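Local coordinates for protein DMATS type aromatic prenyltransferase (Streptomyces coelicolor, PDB 6ZS0) that probably transfers the dimethylallyl group of dimethylallyl diphosphate to C5 of the indole ring of tryptophan, acting as a 5-dimethylallyltryptophan synthase, at residues 59-63 with 345-349; 4-9 with 42-47; 16-20 with 307-312; 322-328 with 340-346; 181-185 with 205-209. The contacts are given in a common frame with arbitrary orientation. Where two conformers were deposited one is given. Residues are numbered along the deposited sequence.

Contact 1 (59-63 with 345-349); sequences DDHTP and SEAYT
An Asx turn at Asp60 docks on a type I beta turn running from Glu346 to Thr349. Neither segment is regular helix or strand. Asp60 and Tyr348 have CA atoms 5.8 Å apart; Thr62 and Ala347, 5.9 Å. Asp60 (chi1 76°, p) points at the second turn and uses both carboxylate oxygens. OD1 accepts from Thr62 N at 3.1 Å, which closes the Asx turn, and from Thr62 OG1 at 2.8 Å. OD2 accepts from Tyr348 N at 3.0 Å and from Thr349 OG1 at 2.7 Å. Thr62 (chi1 m) accepts a weak bond from Ala347 N to its OG1 at 3.1 Å. One water donates to Asp60 OD1 (2.8 Å) and accepts from Glu346 N (2.9 Å). The beta turn itself is closed by Thr349 N to Glu346 O, 3.2 Å. Glu346 has positive phi (57/43), as does His61 (74/21). Thr62 CG2 also lies 3.5 Å from Ser345 OG, whose hydrogen bond goes to Gln13. The site joins the loop entering strand 64-70 to the tail leaving strand 338-344, with two residues of helix 6-20 alongside, Phe9 packed against Ala347 and Leu6 against Tyr348.

Contact 2 (4-9 with 42-47); sequences STLGSF and VAQRPL
Thr5 is the N-cap of helix 6-20, and its chi1 of 59° (p) sets the capping. OG1 accepts from Ser8 N at 3.0 Å. Ser8, also p (71°), returns the bond, with OG accepting from Thr5 N at 2.9 Å. A water lies 2.6 Å from Thr5 OG1. Leu6 has chi1 off the wells (-91°) and chi2 t. Its CD2 meets Leu47 CD2 at 3.6 Å, and its CD1 is 4.4 Å from Val42 CG2. Leu47 (m, t) points at the helix start and also puts CD1 3.6 Å from Phe9 CB; Phe9 is t at chi1. Arg45 is extended (t, t, t), and its guanidinium leads away to Ala50 O. Gly7 sits close to Ala43, CA to CA 4.0 Å, where a CB would clash with Ala43 O. Residues 42-44 are 3-10; Arg45 and Pro46 then run extended. Thr5 and Pro46 form a single bridge, CA to CA 4.1 Å. Three backbone bonds join the segments: Leu47 N to Ser4 O at 3.0 Å, Leu6 N to Arg45 O at 3.0 Å, and Gly7 N to Ala43 O at 2.7 Å. The last two give the first turn of the helix outside acceptors. The Thr5-Ser8 pair is a capping box.

Contact 3 (16-20 with 307-312); sequences RLGSV and RALAAL
Two antiparallel helices pack here on the outside of the ABBA barrel. Helices 16-20 and 307-312 approach to 8.8 Å between axes, with a crossing angle of 164°. The closest CA atoms are Arg16 and Ala311, 5.3 Å apart. Both segments keep helical backbone angles, with bonds such as Val20 N to Arg16 O (3.1 Å) and Ala311 N to Arg307 O (3.0 Å). Leu312 lies at the C-terminal end of its helix, and its carbonyl accepts from Gln13 NE2. Ser19 OG bonds to Arg15 O on its own helix. The seam is apolar. Leu17 (m, t) puts CD2 3.8 Å from both Ala308 CB and Ala311 CB, and CD1 3.7 Å from Leu312 CD2. Val20 (t) packs CG1 3.9 Å from Arg307 CB and CG2 4.2 Å from Ala311 CB. Beneath, Leu17 and Leu312 rest on Phe66 of strand 64-70. At the exposed edge Arg16 (chi1 m, chi3 m) makes a forked bond to one carbonyl: NE to Ala311 O is 2.7 Å and NH2 to Ala311 O is 2.9 Å.

Contact 4 (322-328 with 340-346); sequences GLIAYLA and TAYLSSE
This is the hairpin of strands 324-332 and 338-344 in the closed antiparallel barrel of the ABBA fold. The short strands lie 4.7 Å apart at 159°. Ile324 pairs with Leu343 and Leu327 with Ala341, both non-hydrogen-bonded pairs, CA to CA 4.8 Å; Ala328 and Thr340 form a hydrogen-bonded pair. The register slips by one residue at Ala325, a beta bulge with near-helical angles (-83/-50). Backbone bonds are Ser344 N to Leu323 O (2.8 Å), then, each at 2.9 Å, Ala325 N to Tyr342 O, Tyr342 N to Tyr326 O, Ala328 N to Thr340 O and Thr340 N to Ala328 O. Tyr326 N at the bulge has no partner. Apolar contacts divide by face. Ile324 CG1 meets Leu343 CD2 at 3.9 Å, and Leu327 CD2 meets Ala341 CB at 4.0 Å; this face lies under helix 303-312. On the other face, toward the barrel interior, Tyr326 CB lies 3.8 Å from Tyr342 CD1, and Ala328 CB 3.9 Å from Tyr342 CE1. Both tyrosines are m. At Gly322 phi is 106°; a CB there would jam against the preceding carbonyl and clash with Glu346 OE2. Ser344 OG (chi1 m) donates to Gly322 O at 2.6 Å.

Contact 5 (181-185 with 205-209); sequences SLPQG and VYLRH
Leu207 overlaps the loop residue Pro183: its CD2 is 3.7 Å from Pro183 CG and only 3.1 Å from Pro183 O. Its rotamer (chi1 -84°, m; chi2 55°, p) brings CD1 to 4.4 Å from Leu182 CD2. Leu182 (m, t) points at the strand, and its CD1 lies 3.9 Å from Val205 CG1; Val205 is t. The loop 182-185 runs at 36° to strand 205-209. It starts well off the strand, with CA atoms of Leu182 and Val205 8.6 Å apart, and closes in to 5.4 Å between the CA atoms of Gly185 and His209. Loop psi values of 138° to 165° at residues 182-184 keep it extended. Gly185 CA lies 3.5 Å from Arg208 O, and a CB there would be tight against that oxygen. His209 (m) presents its ring edge to Gln184 O, with CE1 to O 3.4 Å, while its NE2 bonds to Ser256 OG. Val205 also touches helix 162-175, so this strand face looks out of the barrel toward the helical layer. Between these two segments the contact is van der Waals and largely apolar; the strand's backbone bonds go to strand 254-260 and to residues 186-190, just after the loop.

Overall arrangement
Contacts 1 to 4 form a connected cluster around the join of the first and last barrel strands, and contact 5 lies away from it. Contacts 1 and 4 share Ser345 and Glu346, their centres 12 Å apart. Contact 2 touches contact 1 through Leu6 CD1, 3.3 Å from Tyr348 OH, and Phe9 CE1, 3.5 Å from Ala347 CA. Contacts 2 and 3 use opposite ends of helix 6-20, their centres 19 Å apart. Contact 3 meets contact 4 where Leu312 CD1 lies 3.7 Å from Leu343 CB. Contact 5 is on the same sheet as contact 4, 22 Å between centres. In ABBA enzymes the barrel interior holds the substrates; Tyr326 and Tyr342 of contact 4 point that way.

Contact 1 (59-63 with 345-349)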
# COMPACT_ATOMS: atom_id res chain seq x y z
N ASP A 59 3.80 8.26 7.34
CA ASP A 59 3.62 9.36 8.31
C ASP A 59 4.93 10.11 8.51
O ASP A 59 4.88 11.33 8.68
CB ASP A 59 3.11 8.86 9.65
CG ASP A 59 1.64 8.49 9.63
OD1 ASP A 59 1.07 8.30 8.50
OD2 ASP A 59 1.06 8.43 10.73
N ASP A 60 6.06 9.41 8.49
CA ASP A 60 7.35 10.10 8.76
C ASP A 60 8.06 10.48 7.44
O ASP A 60 9.21 10.92 7.52
CB ASP A 60 8.26 9.29 9.68
CG ASP A 60 8.96 8.11 9.03
OD1 ASP A 60 8.60 7.75 7.89
OD2 ASP A 60 9.85 7.57 9.72
N HIS A 61 7.39 10.33 6.32
CA HIS A 61 7.86 10.78 4.99
C HIS A 61 8.97 9.87 4.48
O HIS A 61 9.70 10.31 3.56
CB HIS A 61 8.29 12.24 5.01
CG HIS A 61 7.25 13.11 5.61
ND1 HIS A 61 6.00 13.26 5.03
CD2 HIS A 61 7.22 13.81 6.77
CE1 HIS A 61 5.29 14.10 5.79
NE2 HIS A 61 6.00 14.44 6.83
N THR A 62 9.09 8.64 4.99
CA THR A 62 9.94 7.64 4.29
C THR A 62 9.25 7.28 2.98
O THR A 62 8.07 6.94 2.98
CB THR A 62 10.18 6.39 5.13
OG1 THR A 62 10.69 6.73 6.42
CG2 THR A 62 11.15 5.46 4.44
N PRO A 63 9.92 7.32 1.80
CA PRO A 63 9.22 7.03 0.55
C PRO A 63 9.19 5.55 0.17
O PRO A 63 9.21 5.21 -1.01
CB PRO A 63 10.06 7.82 -0.46
CG PRO A 63 11.46 7.70 0.09
CD PRO A 63 11.29 7.83 1.59
N SER A 345 8.44 1.74 7.35
CA SER A 345 9.91 1.70 7.36
C SER A 345 10.47 2.50 8.56
O SER A 345 11.42 2.06 9.18
CB SER A 345 10.45 2.19 6.04
OG SER A 345 11.84 2.43 6.14
N GLU A 346 9.91 3.66 8.86
CA GLU A 346 10.32 4.53 10.00
C GLU A 346 11.81 4.89 9.88
O GLU A 346 12.50 4.97 10.89
CB GLU A 346 9.87 3.86 11.31
CG GLU A 346 8.34 3.84 11.42
CD GLU A 346 7.71 3.66 12.78
OE1 GLU A 346 8.45 3.61 13.76
OE2 GLU A 346 6.47 3.57 12.85
N ALA A 347 12.25 5.22 8.67
CA ALA A 347 13.63 5.67 8.42
C ALA A 347 13.89 7.00 9.13
O ALA A 347 15.09 7.34 9.30
CB ALA A 347 13.88 5.81 6.95
N TYR A 348 12.83 7.77 9.44
CA TYR A 348 12.95 9.12 10.04
C TYR A 348 12.36 9.12 11.44
O TYR A 348 12.07 10.19 11.95
CB TYR A 348 12.33 10.13 9.09
CG TYR A 348 13.08 10.26 7.79
CD1 TYR A 348 14.37 10.79 7.76
CD2 TYR A 348 12.54 9.81 6.60
CE1 TYR A 348 15.07 10.89 6.57
CE2 TYR A 348 13.22 9.93 5.41
CZ TYR A 348 14.49 10.47 5.38
OH TYR A 348 15.17 10.56 4.20
N THR A 349 12.20 7.95 12.04
CA THR A 349 11.67 7.81 13.42
C THR A 349 12.79 7.19 14.26
O THR A 349 12.92 5.96 14.24
CB THR A 349 10.34 7.06 13.39
OG1 THR A 349 9.50 7.71 12.42
CG2 THR A 349 9.64 7.05 14.73
O HOH W 1 7.72 5.13 7.71

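Contact 2 (4-9 with 42-47)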
# COMPACT_ATOMS: atom_id res chain seq x y z
N SER A 4 24.33 5.74 7.28
CA SER A 4 23.12 5.09 6.73
C SER A 4 22.45 6.04 5.74
O SER A 4 22.42 7.27 5.98
CB SER A 4 22.18 4.67 7.81
OG SER A 4 22.79 3.66 8.61
N THR A 5 21.96 5.49 4.65
CA THR A 5 21.24 6.23 3.60
C THR A 5 19.82 5.69 3.53
O THR A 5 19.54 4.61 4.07
CB THR A 5 21.95 6.14 2.25
OG1 THR A 5 22.03 4.76 1.87
CG2 THR A 5 23.34 6.75 2.27
N LEU A 6 18.96 6.37 2.83
CA LEU A 6 17.62 5.82 2.58
C LEU A 6 17.78 4.47 1.90
O LEU A 6 17.05 3.53 2.28
CB LEU A 6 16.81 6.76 1.69
CG LEU A 6 15.99 7.79 2.44
CD1 LEU A 6 15.32 8.72 1.45
CD2 LEU A 6 14.95 7.12 3.36
N GLY A 7 18.69 4.35 0.92
CA GLY A 7 18.91 3.08 0.20
C GLY A 7 19.44 1.97 1.10
O GLY A 7 18.93 0.85 1.03
N SER A 8 20.46 2.24 1.92
CA SER A 8 21.07 1.19 2.77
C SER A 8 20.05 0.76 3.81
O SER A 8 19.93 -0.45 4.09
CB SER A 8 22.37 1.63 3.38
OG SER A 8 22.19 2.59 4.41
N PHE A 9 19.30 1.70 4.38
CA PHE A 9 18.38 1.42 5.49
C PHE A 9 17.17 0.64 4.96
O PHE A 9 16.83 -0.43 5.52
CB PHE A 9 17.96 2.71 6.19
CG PHE A 9 17.00 2.50 7.33
CD1 PHE A 9 15.64 2.55 7.13
CD2 PHE A 9 17.47 2.26 8.61
CE1 PHE A 9 14.75 2.36 8.18
CE2 PHE A 9 16.58 2.08 9.66
CZ PHE A 9 15.23 2.13 9.45
N VAL A 42 17.71 9.62 -4.54
CA VAL A 42 17.47 9.74 -3.07
C VAL A 42 17.96 8.48 -2.35
O VAL A 42 18.07 8.56 -1.13
CB VAL A 42 16.01 10.06 -2.69
CG1 VAL A 42 15.51 11.31 -3.38
CG2 VAL A 42 15.07 8.89 -2.92
N ALA A 43 18.23 7.38 -3.05
CA ALA A 43 18.75 6.15 -2.38
C ALA A 43 20.04 6.52 -1.64
O ALA A 43 20.32 5.94 -0.60
CB ALA A 43 18.97 5.03 -3.35
N GLN A 44 20.80 7.47 -2.18
CA GLN A 44 22.13 7.87 -1.65
C GLN A 44 21.96 8.94 -0.57
O GLN A 44 22.97 9.37 0.01
CB GLN A 44 23.04 8.33 -2.79
CG GLN A 44 23.53 7.17 -3.65
CD GLN A 44 24.97 6.84 -3.35
OE1 GLN A 44 25.28 6.06 -2.44
NE2 GLN A 44 25.87 7.47 -4.10
N ARG A 45 20.73 9.37 -0.27
CA ARG A 45 20.51 10.47 0.69
C ARG A 45 20.81 10.00 2.10
O ARG A 45 20.20 9.05 2.56
CB ARG A 45 19.07 10.96 0.62
CG ARG A 45 18.84 12.29 1.31
CD ARG A 45 17.38 12.68 1.25
NE ARG A 45 17.11 13.92 1.97
CZ ARG A 45 17.26 15.15 1.48
NH1 ARG A 45 17.72 15.32 0.24
NH2 ARG A 45 16.98 16.20 2.23
N PRO A 46 21.73 10.62 2.85
CA PRO A 46 21.95 10.24 4.24
C PRO A 46 20.70 10.45 5.10
O PRO A 46 20.00 11.40 4.89
CB PRO A 46 23.07 11.17 4.71
CG PRO A 46 23.78 11.50 3.44
CD PRO A 46 22.67 11.66 2.43
N LEU A 47 20.49 9.56 6.06
CA LEU A 47 19.31 9.64 6.97
C LEU A 47 19.46 10.80 7.95
O LEU A 47 18.47 11.15 8.57
CB LEU A 47 19.12 8.30 7.69
CG LEU A 47 18.58 7.14 6.83
CD1 LEU A 47 18.26 5.95 7.71
CD2 LEU A 47 17.35 7.51 6.03
O HOH W 2 23.34 4.26 -0.36

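Contact 3 (16-20 with 307-312)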
# COMPACT_ATOMS: atom_id res chain seq x y z
N ARG A 16 15.93 -8.29 5.11
CA ARG A 16 15.55 -9.03 6.34
C ARG A 16 14.10 -9.47 6.23
O ARG A 16 13.80 -10.63 6.56
CB ARG A 16 15.83 -8.20 7.59
CG ARG A 16 17.30 -7.89 7.81
CD ARG A 16 17.55 -7.21 9.13
NE ARG A 16 16.75 -5.99 9.28
CZ ARG A 16 17.14 -4.78 8.93
NH1 ARG A 16 18.34 -4.58 8.43
NH2 ARG A 16 16.33 -3.75 9.11
N LEU A 17 13.21 -8.61 5.76
CA LEU A 17 11.79 -8.97 5.58
C LEU A 17 11.65 -10.04 4.50
O LEU A 17 10.88 -10.96 4.71
CB LEU A 17 10.97 -7.73 5.21
CG LEU A 17 10.63 -6.77 6.33
CD1 LEU A 17 10.05 -5.49 5.73
CD2 LEU A 17 9.66 -7.40 7.32
N GLY A 18 12.39 -9.92 3.40
CA GLY A 18 12.36 -10.90 2.29
C GLY A 18 12.71 -12.29 2.80
O GLY A 18 12.03 -13.25 2.42
N SER A 19 13.70 -12.38 3.68
CA SER A 19 14.14 -13.68 4.25
C SER A 19 13.05 -14.24 5.15
O SER A 19 12.74 -15.45 5.03
CB SER A 19 15.43 -13.54 4.97
OG SER A 19 16.39 -12.95 4.13
N VAL A 20 12.46 -13.39 5.99
CA VAL A 20 11.32 -13.78 6.85
C VAL A 20 10.20 -14.34 5.96
O VAL A 20 9.57 -15.31 6.37
CB VAL A 20 10.83 -12.61 7.73
CG1 VAL A 20 9.50 -12.91 8.42
CG2 VAL A 20 11.88 -12.24 8.77
N ARG A 307 8.05 -12.06 13.50
CA ARG A 307 9.43 -11.98 12.98
C ARG A 307 9.57 -10.77 12.05
O ARG A 307 10.65 -10.15 12.06
CB ARG A 307 9.82 -13.27 12.26
CG ARG A 307 9.89 -14.46 13.20
CD ARG A 307 10.50 -15.69 12.55
NE ARG A 307 9.47 -16.67 12.24
CZ ARG A 307 9.21 -17.18 11.03
NH1 ARG A 307 9.90 -16.80 9.96
NH2 ARG A 307 8.25 -18.08 10.90
N ALA A 308 8.52 -10.45 11.28
CA ALA A 308 8.54 -9.32 10.33
C ALA A 308 8.78 -8.02 11.09
O ALA A 308 9.59 -7.22 10.66
CB ALA A 308 7.26 -9.28 9.55
N LEU A 309 8.08 -7.79 12.20
CA LEU A 309 8.29 -6.55 12.98
C LEU A 309 9.74 -6.46 13.46
O LEU A 309 10.32 -5.40 13.30
CB LEU A 309 7.27 -6.44 14.11
CG LEU A 309 6.12 -5.50 13.76
CD1 LEU A 309 5.35 -6.07 12.57
CD2 LEU A 309 5.21 -5.27 14.95
N ALA A 310 10.33 -7.54 13.97
CA ALA A 310 11.74 -7.51 14.45
C ALA A 310 12.70 -7.25 13.27
O ALA A 310 13.71 -6.58 13.49
CB ALA A 310 12.04 -8.79 15.20
N ALA A 311 12.38 -7.72 12.07
CA ALA A 311 13.12 -7.45 10.82
C ALA A 311 13.13 -5.95 10.50
O ALA A 311 14.17 -5.44 10.05
CB ALA A 311 12.53 -8.22 9.67
N LEU A 312 12.00 -5.27 10.68
CA LEU A 312 11.89 -3.81 10.39
C LEU A 312 12.83 -3.06 11.32
O LEU A 312 13.54 -2.16 10.85
CB LEU A 312 10.47 -3.30 10.66
CG LEU A 312 9.37 -3.67 9.67
CD1 LEU A 312 8.01 -3.38 10.30
CD2 LEU A 312 9.53 -2.90 8.37

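Contact 4 (322-328 with 340-346)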
# COMPACT_ATOMS: atom_id res chain seq x y z
N GLY A 322 2.95 2.58 15.12
CA GLY A 322 3.06 2.93 13.70
C GLY A 322 3.79 1.89 12.88
O GLY A 322 3.68 1.96 11.67
N LEU A 323 4.50 0.94 13.50
CA LEU A 323 5.19 -0.11 12.71
C LEU A 323 4.15 -0.88 11.90
O LEU A 323 4.39 -1.13 10.71
CB LEU A 323 5.99 -1.03 13.62
CG LEU A 323 7.24 -0.38 14.21
CD1 LEU A 323 7.96 -1.34 15.15
CD2 LEU A 323 8.16 0.11 13.11
N ILE A 324 3.03 -1.25 12.50
CA ILE A 324 1.87 -1.73 11.71
C ILE A 324 0.97 -0.52 11.44
O ILE A 324 0.31 -0.05 12.37
CB ILE A 324 1.13 -2.88 12.39
CG1 ILE A 324 2.04 -4.08 12.61
CG2 ILE A 324 -0.11 -3.25 11.57
CD1 ILE A 324 1.39 -5.21 13.39
N ALA A 325 0.98 -0.01 10.22
CA ALA A 325 0.24 1.21 9.84
C ALA A 325 -1.23 0.86 9.53
O ALA A 325 -2.13 1.53 10.04
CB ALA A 325 0.88 1.86 8.67
N TYR A 326 -1.45 -0.14 8.70
CA TYR A 326 -2.81 -0.59 8.33
C TYR A 326 -2.89 -2.11 8.45
O TYR A 326 -1.88 -2.80 8.25
CB TYR A 326 -3.18 -0.24 6.89
CG TYR A 326 -3.45 1.22 6.60
CD1 TYR A 326 -2.43 2.14 6.50
CD2 TYR A 326 -4.75 1.67 6.40
CE1 TYR A 326 -2.70 3.48 6.23
CE2 TYR A 326 -5.03 2.98 6.09
CZ TYR A 326 -4.00 3.91 6.03
OH TYR A 326 -4.31 5.22 5.74
N LEU A 327 -4.09 -2.59 8.67
CA LEU A 327 -4.48 -3.99 8.44
C LEU A 327 -5.56 -4.00 7.38
O LEU A 327 -6.38 -3.10 7.35
CB LEU A 327 -5.00 -4.61 9.73
CG LEU A 327 -3.98 -4.85 10.83
CD1 LEU A 327 -4.66 -5.41 12.06
CD2 LEU A 327 -2.84 -5.72 10.37
N ALA A 328 -5.60 -5.02 6.55
CA ALA A 328 -6.59 -5.12 5.47
C ALA A 328 -7.10 -6.55 5.37
O ALA A 328 -6.30 -7.51 5.56
CB ALA A 328 -6.02 -4.68 4.14
N THR A 340 -3.70 -8.64 5.14
CA THR A 340 -2.47 -7.91 4.78
C THR A 340 -2.12 -6.95 5.91
O THR A 340 -3.01 -6.29 6.41
CB THR A 340 -2.61 -7.18 3.44
OG1 THR A 340 -2.98 -8.12 2.42
CG2 THR A 340 -1.32 -6.53 3.02
N ALA A 341 -0.84 -6.94 6.30
CA ALA A 341 -0.26 -5.99 7.26
C ALA A 341 0.64 -5.05 6.48
O ALA A 341 1.51 -5.53 5.80
CB ALA A 341 0.50 -6.70 8.36
N TYR A 342 0.36 -3.74 6.58
CA TYR A 342 1.20 -2.68 5.99
C TYR A 342 2.18 -2.24 7.06
O TYR A 342 1.74 -1.84 8.16
CB TYR A 342 0.31 -1.55 5.44
CG TYR A 342 -0.50 -2.05 4.28
CD1 TYR A 342 -1.67 -2.76 4.50
CD2 TYR A 342 -0.02 -1.97 3.00
CE1 TYR A 342 -2.39 -3.31 3.45
CE2 TYR A 342 -0.72 -2.52 1.94
CZ TYR A 342 -1.90 -3.21 2.16
OH TYR A 342 -2.58 -3.76 1.11
N LEU A 343 3.47 -2.30 6.74
CA LEU A 343 4.57 -2.14 7.71
C LEU A 343 5.39 -0.90 7.37
O LEU A 343 5.92 -0.79 6.23
CB LEU A 343 5.44 -3.39 7.70
CG LEU A 343 4.68 -4.70 7.95
CD1 LEU A 343 5.59 -5.92 7.80
CD2 LEU A 343 4.00 -4.69 9.31
N SER A 344 5.51 -0.02 8.35
CA SER A 344 6.19 1.28 8.22
C SER A 344 7.70 1.08 8.24
O SER A 344 8.20 0.37 9.10
CB SER A 344 5.75 2.20 9.35
OG SER A 344 4.35 2.49 9.24
N SER A 345 8.44 1.74 7.35
CA SER A 345 9.91 1.70 7.36
C SER A 345 10.47 2.50 8.56
O SER A 345 11.42 2.06 9.18
CB SER A 345 10.45 2.19 6.04
OG SER A 345 11.84 2.43 6.14
N GLU A 346 9.91 3.66 8.86
CA GLU A 346 10.32 4.53 10.00
C GLU A 346 11.81 4.89 9.88
O GLU A 346 12.50 4.97 10.89
CB GLU A 346 9.87 3.86 11.31
CG GLU A 346 8.34 3.84 11.42
CD GLU A 346 7.71 3.66 12.78
OE1 GLU A 346 8.45 3.61 13.76
OE2 GLU A 346 6.47 3.57 12.85

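Contact 5 (181-185 with 205-209)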
# COMPACT_ATOMS: atom_id res chain seq x y z
N SER A 181 -21.19 1.30 -10.17
CA SER A 181 -21.23 0.11 -9.28
C SER A 181 -20.55 0.39 -7.93
O SER A 181 -20.70 -0.42 -7.02
CB SER A 181 -20.59 -1.08 -9.94
OG SER A 181 -19.18 -0.93 -9.97
N LEU A 182 -19.80 1.49 -7.82
CA LEU A 182 -19.02 1.79 -6.59
C LEU A 182 -19.96 2.31 -5.50
O LEU A 182 -20.88 3.09 -5.79
CB LEU A 182 -17.92 2.81 -6.88
CG LEU A 182 -16.82 2.36 -7.84
CD1 LEU A 182 -16.03 3.57 -8.30
CD2 LEU A 182 -15.92 1.33 -7.21
N PRO A 183 -19.74 1.92 -4.23
CA PRO A 183 -20.50 2.48 -3.12
C PRO A 183 -20.16 3.95 -2.88
O PRO A 183 -19.17 4.43 -3.42
CB PRO A 183 -20.08 1.61 -1.93
CG PRO A 183 -18.67 1.20 -2.28
CD PRO A 183 -18.72 0.96 -3.78
N GLN A 184 -20.99 4.64 -2.11
CA GLN A 184 -20.78 6.02 -1.63
C GLN A 184 -19.44 6.06 -0.86
O GLN A 184 -19.15 5.12 -0.09
CB GLN A 184 -21.98 6.45 -0.76
CG GLN A 184 -22.02 7.93 -0.33
CD GLN A 184 -23.35 8.38 0.29
OE1 GLN A 184 -24.19 7.57 0.70
NE2 GLN A 184 -23.54 9.69 0.39
N GLY A 185 -18.65 7.10 -1.07
CA GLY A 185 -17.46 7.37 -0.26
C GLY A 185 -17.24 8.84 -0.07
O GLY A 185 -18.07 9.62 -0.55
N VAL A 205 -9.98 0.73 -7.89
CA VAL A 205 -10.46 2.06 -7.46
C VAL A 205 -10.50 2.06 -5.94
O VAL A 205 -11.08 1.15 -5.36
CB VAL A 205 -11.84 2.42 -8.04
CG1 VAL A 205 -12.24 3.85 -7.67
CG2 VAL A 205 -11.88 2.25 -9.55
N TYR A 206 -9.86 3.04 -5.33
CA TYR A 206 -9.85 3.21 -3.86
C TYR A 206 -10.84 4.30 -3.48
O TYR A 206 -10.90 5.35 -4.16
CB TYR A 206 -8.45 3.55 -3.35
CG TYR A 206 -7.48 2.41 -3.41
CD1 TYR A 206 -6.99 1.95 -4.61
CD2 TYR A 206 -7.07 1.79 -2.24
CE1 TYR A 206 -6.09 0.90 -4.65
CE2 TYR A 206 -6.13 0.77 -2.27
CZ TYR A 206 -5.66 0.32 -3.48
OH TYR A 206 -4.77 -0.73 -3.55
N LEU A 207 -11.60 4.06 -2.41
CA LEU A 207 -12.53 5.03 -1.82
C LEU A 207 -12.06 5.35 -0.41
O LEU A 207 -11.66 4.41 0.29
CB LEU A 207 -13.95 4.44 -1.77
CG LEU A 207 -14.79 4.57 -3.04
CD1 LEU A 207 -14.11 3.98 -4.23
CD2 LEU A 207 -16.13 3.87 -2.85
N ARG A 208 -12.20 6.60 -0.02
CA ARG A 208 -12.02 7.07 1.38
C ARG A 208 -13.36 6.93 2.10
O ARG A 208 -14.40 7.25 1.48
CB ARG A 208 -11.57 8.53 1.36
CG ARG A 208 -10.91 9.01 2.65
CD ARG A 208 -10.41 10.45 2.52
NE ARG A 208 -10.31 10.89 1.13
CZ ARG A 208 -9.19 11.01 0.41
NH1 ARG A 208 -9.29 11.38 -0.85
NH2 ARG A 208 -7.99 10.77 0.93
N HIS A 209 -13.35 6.50 3.36
CA HIS A 209 -14.60 6.36 4.16
C HIS A 209 -14.38 7.05 5.49
O HIS A 209 -13.68 6.52 6.33
CB HIS A 209 -15.00 4.90 4.32
CG HIS A 209 -15.24 4.19 3.04
ND1 HIS A 209 -16.35 4.43 2.25
CD2 HIS A 209 -14.48 3.28 2.37
CE1 HIS A 209 -16.27 3.70 1.16
NE2 HIS A 209 -15.13 3.00 1.21